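Local coordinates for phytanoyl-CoA dioxygenase (Streptomyces malaysiense, PDB 6ZYL), which catalyses the beta-hydroxylation of the peptide thioholgamide as a non-heme monooxygenase, probably through an iron centre and 2-oxoglutarate, at residues A75-H80 / T284-R289; L108-N113 / D235-R240; L134-Y139 / H212-A217; V241-G246 / G259-E264. One frame throughout, in Å; residues are numbered along the deposited sequence.

Interaction 1 of 4, residues A75-H80 / T284-R289; sequences AFPKIH and TRRQKR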
loop_
_atom_site.group_PDB
_atom_site.type_symbol
_atom_site.label_atom_id
_atom_site.label_comp_id
_atom_site.label_asym_id
_atom_site.label_seq_id
_atom_site.Cartn_x
_atom_site.Cartn_y
_atom_site.Cartn_z
ATOM N N ALA A 75 -4.505 10.162 -3.973
ATOM C CA ALA A 75 -4.561 8.924 -3.209
ATOM C C ALA A 75 -3.544 7.885 -3.660
ATOM O O ALA A 75 -3.481 6.803 -3.067
ATOM C CB ALA A 75 -5.968 8.321 -3.294
ATOM N N PHE A 76 -2.757 8.176 -4.689
ATOM C CA PHE A 76 -1.797 7.220 -5.226
ATOM C C PHE A 76 -0.967 7.908 -6.307
ATOM O O PHE A 76 -1.418 8.905 -6.872
ATOM C CB PHE A 76 -2.511 6.010 -5.824
ATOM C CG PHE A 76 -3.125 6.288 -7.165
ATOM C CD1 PHE A 76 -4.355 6.913 -7.252
ATOM C CD2 PHE A 76 -2.467 5.945 -8.336
ATOM C CE1 PHE A 76 -4.927 7.183 -8.476
ATOM C CE2 PHE A 76 -3.034 6.214 -9.568
ATOM C CZ PHE A 76 -4.268 6.835 -9.637
ATOM N N PRO A 77 0.239 7.422 -6.637
ATOM C CA PRO A 77 0.961 6.325 -5.991
ATOM C C PRO A 77 2.191 6.784 -5.220
ATOM O O PRO A 77 3.016 5.950 -4.834
ATOM C CB PRO A 77 1.373 5.453 -7.178
ATOM C CG PRO A 77 1.647 6.485 -8.286
ATOM C CD PRO A 77 0.821 7.741 -7.955
ATOM N N LYS A 78 2.317 8.091 -5.004
ATOM C CA LYS A 78 3.528 8.659 -4.422
ATOM C C LYS A 78 3.186 9.735 -3.395
ATOM O O LYS A 78 3.781 10.812 -3.365
ATOM C CB LYS A 78 4.428 9.235 -5.516
ATOM C CG LYS A 78 4.810 8.256 -6.612
ATOM C CD LYS A 78 5.909 7.308 -6.154
ATOM C CE LYS A 78 6.278 6.322 -7.254
ATOM N NZ LYS A 78 7.526 5.570 -6.945
ATOM N N ILE A 79 2.220 9.444 -2.524
ATOM C CA ILE A 79 1.840 10.418 -1.503
ATOM C C ILE A 79 3.053 10.808 -0.668
ATOM O O ILE A 79 3.240 11.981 -0.323
ATOM C CB ILE A 79 0.712 9.859 -0.618
ATOM C CG1 ILE A 79 -0.455 9.355 -1.466
ATOM C CG2 ILE A 79 0.226 10.925 0.361
ATOM C CD1 ILE A 79 -1.499 8.579 -0.672
ATOM N N HIS A 80 3.903 9.832 -0.347
ATOM C CA HIS A 80 5.041 10.057 0.533
ATOM C C HIS A 80 6.076 11.010 -0.046
ATOM O O HIS A 80 6.974 11.434 0.689
ATOM C CB HIS A 80 5.709 8.718 0.855
ATOM C CG HIS A 80 6.137 7.947 -0.358
ATOM N ND1 HIS A 80 5.238 7.367 -1.227
ATOM C CD2 HIS A 80 7.367 7.660 -0.844
ATOM C CE1 HIS A 80 5.895 6.759 -2.197
ATOM N NE2 HIS A 80 7.189 6.919 -1.989
ATOM N N THR A 284 4.448 10.428 -13.253
ATOM C CA THR A 284 4.436 10.231 -14.698
ATOM C C THR A 284 5.161 8.944 -15.072
ATOM O O THR A 284 4.670 8.146 -15.876
ATOM C CB THR A 284 5.081 11.428 -15.401
ATOM O OG1 THR A 284 4.319 12.615 -15.148
ATOM C CG2 THR A 284 5.161 11.185 -16.903
ATOM N N ARG A 285 6.341 8.731 -14.485
ATOM C CA ARG A 285 7.103 7.512 -14.738
ATOM C C ARG A 285 6.297 6.276 -14.363
ATOM O O ARG A 285 6.235 5.304 -15.126
ATOM C CB ARG A 285 8.411 7.569 -13.950
ATOM C CG ARG A 285 9.310 6.357 -14.065
ATOM C CD ARG A 285 10.553 6.543 -13.180
ATOM N NE ARG A 285 11.301 7.742 -13.552
ATOM C CZ ARG A 285 11.494 8.793 -12.761
ATOM N NH1 ARG A 285 11.008 8.810 -11.527
ATOM N NH2 ARG A 285 12.183 9.834 -13.207
ATOM N N ARG A 286 5.663 6.297 -13.190
ATOM C CA ARG A 286 4.934 5.118 -12.734
ATOM C C ARG A 286 3.706 4.857 -13.595
ATOM O O ARG A 286 3.444 3.713 -13.978
ATOM C CB ARG A 286 4.529 5.285 -11.269
ATOM C CG ARG A 286 3.661 4.152 -10.738
ATOM C CD ARG A 286 4.371 2.806 -10.836
ATOM N NE ARG A 286 5.686 2.841 -10.199
ATOM C CZ ARG A 286 5.881 2.837 -8.885
ATOM N NH1 ARG A 286 4.845 2.792 -8.058
ATOM N NH2 ARG A 286 7.115 2.876 -8.396
ATOM N N GLN A 287 2.931 5.900 -13.899
ATOM C CA GLN A 287 1.709 5.695 -14.668
ATOM C C GLN A 287 2.011 5.224 -16.085
ATOM O O GLN A 287 1.212 4.485 -16.671
ATOM C CB GLN A 287 0.881 6.980 -14.685
ATOM C CG GLN A 287 0.349 7.378 -13.307
ATOM C CD GLN A 287 -0.298 6.219 -12.555
ATOM O OE1 GLN A 287 0.229 5.744 -11.547
ATOM N NE2 GLN A 287 -1.438 5.756 -13.049
ATOM N N LYS A 288 3.151 5.625 -16.651
ATOM C CA LYS A 288 3.579 5.035 -17.914
ATOM C C LYS A 288 3.727 3.526 -17.775
ATOM O O LYS A 288 3.284 2.766 -18.644
ATOM C CB LYS A 288 4.897 5.656 -18.374
ATOM C CG LYS A 288 4.765 7.019 -19.034
ATOM C CD LYS A 288 6.142 7.620 -19.303
ATOM C CE LYS A 288 6.043 8.977 -19.977
ATOM N NZ LYS A 288 7.370 9.652 -20.060
ATOM N N ARG A 289 4.346 3.077 -16.679
ATOM C CA ARG A 289 4.475 1.647 -16.419
ATOM C C ARG A 289 3.105 0.994 -16.277
ATOM O O ARG A 289 2.816 -0.020 -16.922
ATOM C CB ARG A 289 5.301 1.418 -15.151
ATOM C CG ARG A 289 6.754 1.861 -15.222
ATOM C CD ARG A 289 7.642 0.947 -14.358
ATOM N NE ARG A 289 7.538 -0.437 -14.809
ATOM C CZ ARG A 289 7.165 -1.457 -14.044
ATOM N NH1 ARG A 289 6.883 -1.271 -12.761
ATOM N NH2 ARG A 289 7.084 -2.672 -14.567
#

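Interaction 2 of 4, residues L108-N113 / D235-R240; sequences LVWSTN and DYITPR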
loop_
_atom_site.group_PDB
_atom_site.type_symbol
_atom_site.label_atom_id
_atom_site.label_comp_id
_atom_site.label_asym_id
_atom_site.label_seq_id
_atom_site.Cartn_x
_atom_site.Cartn_y
_atom_site.Cartn_z
ATOM N N LEU A 108 13.175 -0.455 0.007
ATOM C CA LEU A 108 12.746 0.744 -0.691
ATOM C C LEU A 108 11.228 0.826 -0.630
ATOM O O LEU A 108 10.540 -0.195 -0.572
ATOM C CB LEU A 108 13.202 0.744 -2.152
ATOM C CG LEU A 108 14.702 0.636 -2.418
ATOM C CD1 LEU A 108 15.056 -0.788 -2.804
ATOM C CD2 LEU A 108 15.113 1.613 -3.506
ATOM N N VAL A 109 10.714 2.052 -0.638
ATOM C CA VAL A 109 9.282 2.295 -0.763
ATOM C C VAL A 109 8.962 2.453 -2.244
ATOM O O VAL A 109 9.463 3.372 -2.902
ATOM C CB VAL A 109 8.851 3.536 0.032
ATOM C CG1 VAL A 109 7.385 3.853 -0.248
ATOM C CG2 VAL A 109 9.084 3.322 1.521
ATOM N N TRP A 110 8.129 1.559 -2.770
ATOM C CA TRP A 110 7.794 1.562 -4.188
ATOM C C TRP A 110 6.530 2.351 -4.495
ATOM O O TRP A 110 6.433 2.949 -5.571
ATOM C CB TRP A 110 7.641 0.119 -4.681
ATOM C CG TRP A 110 7.403 -0.006 -6.152
ATOM C CD1 TRP A 110 8.336 0.074 -7.145
ATOM C CD2 TRP A 110 6.150 -0.245 -6.797
ATOM N NE1 TRP A 110 7.738 -0.097 -8.370
ATOM C CE2 TRP A 110 6.394 -0.294 -8.183
ATOM C CE3 TRP A 110 4.841 -0.418 -6.336
ATOM C CZ2 TRP A 110 5.380 -0.508 -9.114
ATOM C CZ3 TRP A 110 3.836 -0.631 -7.259
ATOM C CH2 TRP A 110 4.110 -0.673 -8.634
ATOM N N SER A 111 5.563 2.373 -3.578
ATOM C CA SER A 111 4.354 3.160 -3.779
ATOM C C SER A 111 3.645 3.341 -2.445
ATOM O O SER A 111 3.909 2.625 -1.477
ATOM C CB SER A 111 3.414 2.496 -4.789
ATOM O OG SER A 111 2.575 1.548 -4.149
ATOM N N THR A 112 2.742 4.321 -2.408
ATOM C CA THR A 112 1.813 4.492 -1.300
ATOM C C THR A 112 0.414 4.694 -1.862
ATOM O O THR A 112 0.238 5.247 -2.953
ATOM C CB THR A 112 2.185 5.675 -0.389
ATOM O OG1 THR A 112 2.430 6.848 -1.171
ATOM C CG2 THR A 112 3.421 5.338 0.442
ATOM N N ASN A 113 -0.580 4.231 -1.107
ATOM C CA ASN A 113 -1.975 4.304 -1.514
ATOM C C ASN A 113 -2.829 4.686 -0.318
ATOM O O ASN A 113 -2.616 4.185 0.790
ATOM C CB ASN A 113 -2.479 2.962 -2.071
ATOM C CG ASN A 113 -2.137 2.766 -3.529
ATOM O OD1 ASN A 113 -2.875 3.194 -4.416
ATOM N ND2 ASN A 113 -1.017 2.106 -3.788
ATOM N N ASP A 235 3.941 -0.086 -0.238
ATOM C CA ASP A 235 4.617 -1.191 -0.904
ATOM C C ASP A 235 6.113 -1.104 -0.630
ATOM O O ASP A 235 6.770 -0.142 -1.041
ATOM C CB ASP A 235 4.348 -1.168 -2.405
ATOM C CG ASP A 235 2.941 -1.594 -2.745
ATOM O OD1 ASP A 235 2.446 -2.551 -2.113
ATOM O OD2 ASP A 235 2.325 -0.969 -3.633
ATOM N N TYR A 236 6.641 -2.097 0.080
ATOM C CA TYR A 236 8.066 -2.207 0.345
ATOM C C TYR A 236 8.661 -3.289 -0.545
ATOM O O TYR A 236 8.061 -4.350 -0.738
ATOM C CB TYR A 236 8.329 -2.532 1.817
ATOM C CG TYR A 236 8.042 -1.378 2.754
ATOM C CD1 TYR A 236 9.005 -0.412 3.013
ATOM C CD2 TYR A 236 6.806 -1.254 3.374
ATOM C CE1 TYR A 236 8.744 0.648 3.869
ATOM C CE2 TYR A 236 6.535 -0.200 4.230
ATOM C CZ TYR A 236 7.509 0.747 4.474
ATOM O OH TYR A 236 7.243 1.797 5.324
ATOM N N ILE A 237 9.841 -3.005 -1.096
ATOM C CA ILE A 237 10.563 -3.944 -1.942
ATOM C C ILE A 237 12.028 -3.929 -1.528
ATOM O O ILE A 237 12.496 -3.012 -0.851
ATOM C CB ILE A 237 10.442 -3.606 -3.447
ATOM C CG1 ILE A 237 11.068 -2.238 -3.737
ATOM C CG2 ILE A 237 8.991 -3.630 -3.893
ATOM C CD1 ILE A 237 11.152 -1.893 -5.219
ATOM N N THR A 238 12.749 -4.955 -1.948
ATOM C CA THR A 238 14.199 -4.988 -1.876
ATOM C C THR A 238 14.787 -4.737 -3.255
ATOM O O THR A 238 14.078 -4.761 -4.266
ATOM C CB THR A 238 14.680 -6.340 -1.344
ATOM O OG1 THR A 238 14.713 -7.287 -2.418
ATOM C CG2 THR A 238 13.771 -6.843 -0.235
ATOM N N PRO A 239 16.099 -4.498 -3.340
ATOM C CA PRO A 239 16.727 -4.308 -4.661
ATOM C C PRO A 239 16.699 -5.549 -5.542
ATOM O O PRO A 239 17.121 -5.470 -6.702
ATOM C CB PRO A 239 18.172 -3.904 -4.320
ATOM C CG PRO A 239 18.136 -3.472 -2.870
ATOM C CD PRO A 239 17.050 -4.299 -2.231
ATOM N N ARG A 240 16.231 -6.690 -5.033
ATOM C CA ARG A 240 16.070 -7.877 -5.862
ATOM C C ARG A 240 14.768 -7.865 -6.652
ATOM O O ARG A 240 14.585 -8.716 -7.528
ATOM C CB ARG A 240 16.141 -9.139 -4.998
ATOM C CG ARG A 240 17.518 -9.397 -4.401
ATOM C CD ARG A 240 17.651 -10.820 -3.862
ATOM N NE ARG A 240 17.416 -11.829 -4.894
ATOM C CZ ARG A 240 18.373 -12.522 -5.502
ATOM N NH1 ARG A 240 19.647 -12.328 -5.186
ATOM N NH2 ARG A 240 18.055 -13.417 -6.427
HETATM O O HOH W 1 0.452 0.894 -1.752
#

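Interaction 3 of 4, residues L134-Y139 / H212-A217; sequences LGLDGY and HHLAMA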
loop_
_atom_site.group_PDB
_atom_site.type_symbol
_atom_site.label_atom_id
_atom_site.label_comp_id
_atom_site.label_asym_id
_atom_site.label_seq_id
_atom_site.Cartn_x
_atom_site.Cartn_y
_atom_site.Cartn_z
ATOM N N LEU A 134 1.056 -4.329 -11.252
ATOM C CA LEU A 134 2.222 -3.590 -10.784
ATOM C C LEU A 134 3.438 -3.779 -11.680
ATOM O O LEU A 134 4.365 -2.963 -11.623
ATOM C CB LEU A 134 2.569 -4.008 -9.356
ATOM C CG LEU A 134 1.412 -3.932 -8.361
ATOM C CD1 LEU A 134 1.913 -4.233 -6.954
ATOM C CD2 LEU A 134 0.734 -2.572 -8.408
ATOM N N GLY A 135 3.460 -4.825 -12.500
ATOM C CA GLY A 135 4.583 -5.060 -13.384
ATOM C C GLY A 135 5.893 -5.254 -12.650
ATOM O O GLY A 135 6.911 -4.651 -13.004
ATOM N N LEU A 136 5.878 -6.095 -11.621
ATOM C CA LEU A 136 7.049 -6.356 -10.798
ATOM C C LEU A 136 7.455 -7.816 -10.929
ATOM O O LEU A 136 6.604 -8.700 -11.068
ATOM C CB LEU A 136 6.771 -6.014 -9.331
ATOM C CG LEU A 136 6.542 -4.530 -9.031
ATOM C CD1 LEU A 136 6.190 -4.327 -7.564
ATOM C CD2 LEU A 136 7.762 -3.702 -9.412
ATOM N N ASP A 137 8.764 -8.056 -10.891
ATOM C CA ASP A 137 9.346 -9.391 -10.969
ATOM C C ASP A 137 10.221 -9.576 -9.740
ATOM O O ASP A 137 11.213 -8.860 -9.570
ATOM C CB ASP A 137 10.156 -9.554 -12.256
ATOM C CG ASP A 137 10.774 -10.936 -12.399
ATOM O OD1 ASP A 137 10.416 -11.857 -11.631
ATOM O OD2 ASP A 137 11.623 -11.100 -13.299
ATOM N N GLY A 138 9.837 -10.511 -8.872
ATOM C CA GLY A 138 10.537 -10.738 -7.625
ATOM C C GLY A 138 9.755 -10.380 -6.383
ATOM O O GLY A 138 10.296 -10.501 -5.277
ATOM N N TYR A 139 8.508 -9.927 -6.524
ATOM C CA TYR A 139 7.650 -9.733 -5.363
ATOM C C TYR A 139 7.388 -11.042 -4.635
ATOM O O TYR A 139 6.991 -11.026 -3.464
ATOM C CB TYR A 139 6.321 -9.116 -5.797
ATOM C CG TYR A 139 5.527 -10.017 -6.719
ATOM C CD1 TYR A 139 4.679 -10.993 -6.211
ATOM C CD2 TYR A 139 5.637 -9.901 -8.099
ATOM C CE1 TYR A 139 3.961 -11.823 -7.049
ATOM C CE2 TYR A 139 4.920 -10.725 -8.946
ATOM C CZ TYR A 139 4.084 -11.685 -8.415
ATOM O OH TYR A 139 3.367 -12.510 -9.250
ATOM N N HIS A 212 0.832 -7.977 4.000
ATOM C CA HIS A 212 0.441 -9.105 3.171
ATOM C C HIS A 212 1.270 -9.162 1.895
ATOM O O HIS A 212 1.821 -8.159 1.434
ATOM C CB HIS A 212 -1.077 -9.072 2.844
ATOM C CG HIS A 212 -1.512 -7.918 1.992
ATOM N ND1 HIS A 212 -2.278 -6.881 2.479
ATOM C CD2 HIS A 212 -1.335 -7.667 0.673
ATOM C CE1 HIS A 212 -2.533 -6.027 1.503
ATOM N NE2 HIS A 212 -1.970 -6.480 0.398
ATOM N N HIS A 213 1.381 -10.383 1.375
ATOM C CA HIS A 213 2.046 -10.659 0.111
ATOM C C HIS A 213 1.271 -10.023 -1.035
ATOM O O HIS A 213 0.039 -9.964 -1.014
ATOM C CB HIS A 213 2.136 -12.178 -0.069
ATOM C CG HIS A 213 3.166 -12.631 -1.053
ATOM N ND1 HIS A 213 2.907 -12.733 -2.401
ATOM C CD2 HIS A 213 4.441 -13.057 -0.883
ATOM C CE1 HIS A 213 3.984 -13.175 -3.025
ATOM N NE2 HIS A 213 4.930 -13.379 -2.124
ATOM N N LEU A 214 2.000 -9.531 -2.039
ATOM C CA LEU A 214 1.338 -8.906 -3.177
ATOM C C LEU A 214 0.533 -9.900 -4.006
ATOM O O LEU A 214 -0.264 -9.471 -4.850
ATOM C CB LEU A 214 2.363 -8.201 -4.065
ATOM C CG LEU A 214 3.045 -6.977 -3.446
ATOM C CD1 LEU A 214 4.035 -6.364 -4.432
ATOM C CD2 LEU A 214 2.029 -5.938 -2.998
ATOM N N ALA A 215 0.722 -11.201 -3.793
ATOM C CA ALA A 215 -0.099 -12.232 -4.415
ATOM C C ALA A 215 -1.198 -12.732 -3.485
ATOM O O ALA A 215 -1.903 -13.689 -3.825
ATOM C CB ALA A 215 0.776 -13.403 -4.869
ATOM N N MET A 216 -1.349 -12.119 -2.313
ATOM C CA MET A 216 -2.442 -12.464 -1.416
ATOM C C MET A 216 -3.764 -12.052 -2.053
ATOM O O MET A 216 -3.950 -10.886 -2.416
ATOM C CB MET A 216 -2.258 -11.774 -0.065
ATOM C CG MET A 216 -3.484 -11.807 0.837
ATOM S SD MET A 216 -4.088 -13.467 1.196
ATOM C CE MET A 216 -2.570 -14.287 1.681
ATOM N N ALA A 217 -4.674 -13.010 -2.205
ATOM C CA ALA A 217 -6.022 -12.706 -2.661
ATOM C C ALA A 217 -6.801 -12.074 -1.516
ATOM O O ALA A 217 -6.791 -12.588 -0.392
ATOM C CB ALA A 217 -6.725 -13.969 -3.154
HETATM O O HOH W 2 4.875 -9.834 -2.161
#

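Interaction 4 of 4, residues V241-G246 / G259-E264; sequences VSPTAG and GAFLPE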
loop_
_atom_site.group_PDB
_atom_site.type_symbol
_atom_site.label_atom_id
_atom_site.label_comp_id
_atom_site.label_asym_id
_atom_site.label_seq_id
_atom_site.Cartn_x
_atom_site.Cartn_y
_atom_site.Cartn_z
ATOM N N VAL A 241 13.862 -6.937 -6.358
ATOM C CA VAL A 241 12.684 -6.728 -7.190
ATOM C C VAL A 241 13.086 -5.876 -8.385
ATOM O O VAL A 241 13.851 -4.915 -8.249
ATOM C CB VAL A 241 11.555 -6.063 -6.382
ATOM C CG1 VAL A 241 10.336 -5.832 -7.267
ATOM C CG2 VAL A 241 11.192 -6.913 -5.171
ATOM N N SER A 242 12.580 -6.225 -9.562
ATOM C CA SER A 242 12.883 -5.477 -10.769
ATOM C C SER A 242 11.607 -5.237 -11.569
ATOM O O SER A 242 10.707 -6.081 -11.573
ATOM C CB SER A 242 13.901 -6.220 -11.645
ATOM O OG SER A 242 13.340 -7.396 -12.197
ATOM N N PRO A 243 11.505 -4.089 -12.236
ATOM C CA PRO A 243 10.337 -3.861 -13.102
ATOM C C PRO A 243 10.355 -4.789 -14.306
ATOM O O PRO A 243 11.397 -5.021 -14.924
ATOM C CB PRO A 243 10.478 -2.391 -13.521
ATOM C CG PRO A 243 11.924 -2.057 -13.318
ATOM C CD PRO A 243 12.411 -2.927 -12.188
ATOM N N THR A 244 9.178 -5.331 -14.630
ATOM C CA THR A 244 9.063 -6.194 -15.800
ATOM C C THR A 244 9.474 -5.453 -17.066
ATOM O O THR A 244 10.074 -6.039 -17.974
ATOM C CB THR A 244 7.629 -6.708 -15.932
ATOM O OG1 THR A 244 6.724 -5.595 -15.905
ATOM C CG2 THR A 244 7.293 -7.661 -14.797
ATOM N N ALA A 245 9.156 -4.164 -17.142
ATOM C CA ALA A 245 9.512 -3.349 -18.291
ATOM C C ALA A 245 9.378 -1.886 -17.900
ATOM O O ALA A 245 8.533 -1.524 -17.076
ATOM C CB ALA A 245 8.625 -3.659 -19.503
ATOM N N GLY A 246 10.228 -1.057 -18.489
ATOM C CA GLY A 246 10.117 0.378 -18.342
ATOM C C GLY A 246 10.926 0.929 -17.178
ATOM O O GLY A 246 11.264 0.232 -16.224
ATOM N N GLY A 259 19.135 -0.941 -6.584
ATOM C CA GLY A 259 18.881 -1.892 -7.655
ATOM C C GLY A 259 18.642 -1.187 -8.975
ATOM O O GLY A 259 19.410 -0.314 -9.389
ATOM N N ALA A 260 17.559 -1.564 -9.647
ATOM C CA ALA A 260 17.225 -1.012 -10.952
ATOM C C ALA A 260 16.400 0.265 -10.870
ATOM O O ALA A 260 16.022 0.806 -11.912
ATOM C CB ALA A 260 16.463 -2.055 -11.780
ATOM N N PHE A 261 16.125 0.769 -9.671
ATOM C CA PHE A 261 15.198 1.876 -9.486
ATOM C C PHE A 261 15.950 3.195 -9.371
ATOM O O PHE A 261 16.911 3.304 -8.603
ATOM C CB PHE A 261 14.340 1.648 -8.238
ATOM C CG PHE A 261 13.475 0.427 -8.319
ATOM C CD1 PHE A 261 12.223 0.490 -8.903
ATOM C CD2 PHE A 261 13.922 -0.787 -7.830
ATOM C CE1 PHE A 261 11.428 -0.631 -8.991
ATOM C CE2 PHE A 261 13.130 -1.914 -7.914
ATOM C CZ PHE A 261 11.881 -1.836 -8.497
ATOM N N LEU A 262 15.514 4.186 -10.140
ATOM C CA LEU A 262 16.035 5.531 -9.966
ATOM C C LEU A 262 15.666 6.035 -8.572
ATOM O O LEU A 262 14.536 5.824 -8.116
ATOM C CB LEU A 262 15.476 6.467 -11.038
ATOM C CG LEU A 262 15.907 6.145 -12.469
ATOM C CD1 LEU A 262 15.052 6.912 -13.473
ATOM C CD2 LEU A 262 17.384 6.450 -12.670
ATOM N N PRO A 263 16.592 6.674 -7.859
ATOM C CA PRO A 263 16.301 7.059 -6.471
ATOM C C PRO A 263 15.407 8.289 -6.384
ATOM O O PRO A 263 15.524 9.231 -7.170
ATOM C CB PRO A 263 17.690 7.334 -5.877
ATOM C CG PRO A 263 18.538 7.716 -7.055
ATOM C CD PRO A 263 17.990 6.955 -8.242
ATOM N N GLU A 264 14.496 8.258 -5.414
ATOM C CA GLU A 264 13.627 9.377 -5.099
ATOM C C GLU A 264 14.170 10.094 -3.864
ATOM O O GLU A 264 15.175 9.688 -3.272
ATOM C CB GLU A 264 12.191 8.884 -4.898
ATOM C CG GLU A 264 11.533 8.421 -6.197
ATOM C CD GLU A 264 10.302 7.555 -5.981
ATOM O OE1 GLU A 264 10.026 7.177 -4.823
ATOM O OE2 GLU A 264 9.612 7.248 -6.978
HETATM O O HOH W 3 16.198 -3.929 -8.775
#

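Interaction 1 of 4, residues A75-H80 / T284-R289
Pro77 and Arg286 make the apolar middle of this contact: proline CG meets arginine CG at 3.9 Å, the two side chains running antiparallel alongside one another. A proline suits the spot because its compact ring, set by a cis peptide bond after Phe76, gives the aliphatic base of the arginine a rigid, smooth surface.

The amide of Gln287 makes the second group. Its OE1 lies 3.6 Å from Pro77 CG, and its NE2 lies 3.9 Å from Phe76 CE2, in the plane of the ring and at its edge. Ring and amide planes stand 70° apart, so the amide abuts the rim and does not stack.

The third group is charged. Lys78 lies roughly perpendicular to Arg286, with its CE 3.5 Å above one face of the guanidinium, and NZ ends 3.1 Å from NH2 of Arg286. Two donors cannot bond to each other; they converge because both reach the carbonyl O of Trp110. Salt bridges of Lys78 to Glu264 and of Arg286 to Asp248 probably offset the two like charges. The arginine gets there with CG anti to the backbone N (chi1 175°) and a chain bent twice beyond it, which turns a face of the guanidinium toward the lysine's CE; there it also makes a cation-pi contact with Trp110.

The contact thus lays helix 273-295 against the loop between helices 68-72 and 84-90, a loop whose Ala75 and Pro77 bond through their backbones to strand 107-117.

Interaction 2 of 4, residues L108-N113 / D235-R240
Leu108 and Ile237 face each other in an antiparallel hydrogen-bonded pair, each backbone N donating to the other's O, and their side chains fill the same surface of the sheet. Leu108 CB rests 4.0 Å from Ile237 CG1, while its CD1 reaches past the strand end into the hollow beside Pro239 CD. On the reverse surface the bump is a branch of Val109: CG2 sits 3.6 Å from CE1 of Tyr236, both side chains rising together from the sheet. The valine branch thus lies against the tyrosine ring, which it meets obliquely.

Next comes a classic beta bulge. Trp110 and Ser111 together lie opposite Asp235, whose O accepts from Trp110 N at 2.8 Å and whose N donates to Ser111 O. Both strands belong to the large sheet of what is probably a double-stranded beta-helix, the fold expected of this family.

The bulge brings the indole round to the side of Asp235 and Ile237, with CG anti to the backbone N (chi1 -175°). Ile237 CD1 meets Trp110 CD1 at 3.9 Å, and at the other end of the ring Asp235 OD2 lies in plane at the edge, 3.7 Å from CE3. Ser111 OG donates to that same OD2 at 2.6 Å, on the anti side of the carboxylate and 27° out of its plane. Asp235 OD1 forms a salt bridge with Arg145, and a water held by Asn113 ND2 adds a weak bond to OD2.

Interaction 3 of 4, residues L134-Y139 / H212-A217
Leu214 drives its CD1 methyl into the tight half of the contact, 3.8 Å from Tyr139 CB and 3.9 Å from CD1 of Leu134, with Leu136 CD1 a little farther off. A leucine fits because one branch can touch all three neighbours. Tyr139 CG stands between its backbone N and carbonyl carbon (chi1 63°), which turns the ring edge toward His213 and Ala215: His213 CE1 meets that edge 3.9 Å from CD1, and Ala215 CB lies at the same edge.

The looser half is wet. Tyr139 O and Leu214 N do not bond directly; a water accepts from that N at 2.9 Å and lies 2.8 Å from that O, to which it can donate, sitting over the centre of one face of the His213 imidazole. His213 ND1 accepts from Ala215 N at 3.0 Å, bracing the type I turn from His213 to Met216, and its NE2 bonds to Gln140 O. A phenylalanine in place of His213 would probably strand Ala215 N and Gln140 O without their mates and let the turn relax.

The turn links strands 209-212 and 217-220, which belong to different sheets, while Leu134 and Leu136 pack back onto Trp110 of strand 107-117.

Interaction 4 of 4, residues V241-G246 / G259-E264
The phenyl ring of Phe261 presents its edge to Val241: the carbonyl O lies near the ring plane, 3.1 Å from CE2, where the slightly positive C-H rim can face the oxygen's partial negative charge. Pro243 approaches the same end of the ring obliquely, its CD 3.9 Å from CZ, the proline and phenyl side chains overlapping head to tail. One ring face takes the CD1 methyl of Ile237, and CD1 of Trp110 touches Phe261 CE1. With CG anti to its carbonyl carbon (chi1 -62°), Phe261 swings its ring out from the backbone into this pocket of mixed apolar and carbonyl groups.

Around the ring the contact is thinner. Ala260 adds its single methyl, 4.2 Å from Pro243 CD, a side chain small enough to meet the proline ring without crowding the water beside it. That water spans the remaining distance between the two segments, donating to Val241 O at 2.6 Å and accepting from Ala260 N at 2.9 Å, so that this one carbonyl oxygen serves both water and ring edge.

Replacing Phe261 by an alanine would probably open a gap between Pro243 and Ile237 and leave the two segments joined by little more than the water.

Strand 242-243 pairs with strand 136-137, whereas Phe261 leads into 262-263, the outermost strand beside 249-254 in the large sheet. Phe261 packs the approach to that strand against Trp110 and Ile237 of the same sheet, consistent with the double-stranded beta-helix expected of this family.

How the interactions relate
Interaction 2 lies deepest, and its backbone bonds join two central strands of the large sheet; interactions 1 and 3 are also buried but rely on side chains, whereas interaction 4 is partly exposed at the sheet's margin. Trp110 ties them together: its carbonyl receives the charged ends of interaction 1, while its indole touches Leu136 of interaction 3 and Phe261 of interaction 4. Chemistry follows place. Charge gathers where helix 273-295 meets the sheet, with Lys78 bridging to Glu264 of the 259-264 segment; waters fill seams between loops in interactions 3 and 4. Those two also share the small sheet of strands 136-137 and 242-243, and Arg289 of interaction 1 bonds to Gly135 and Ala245 beside it.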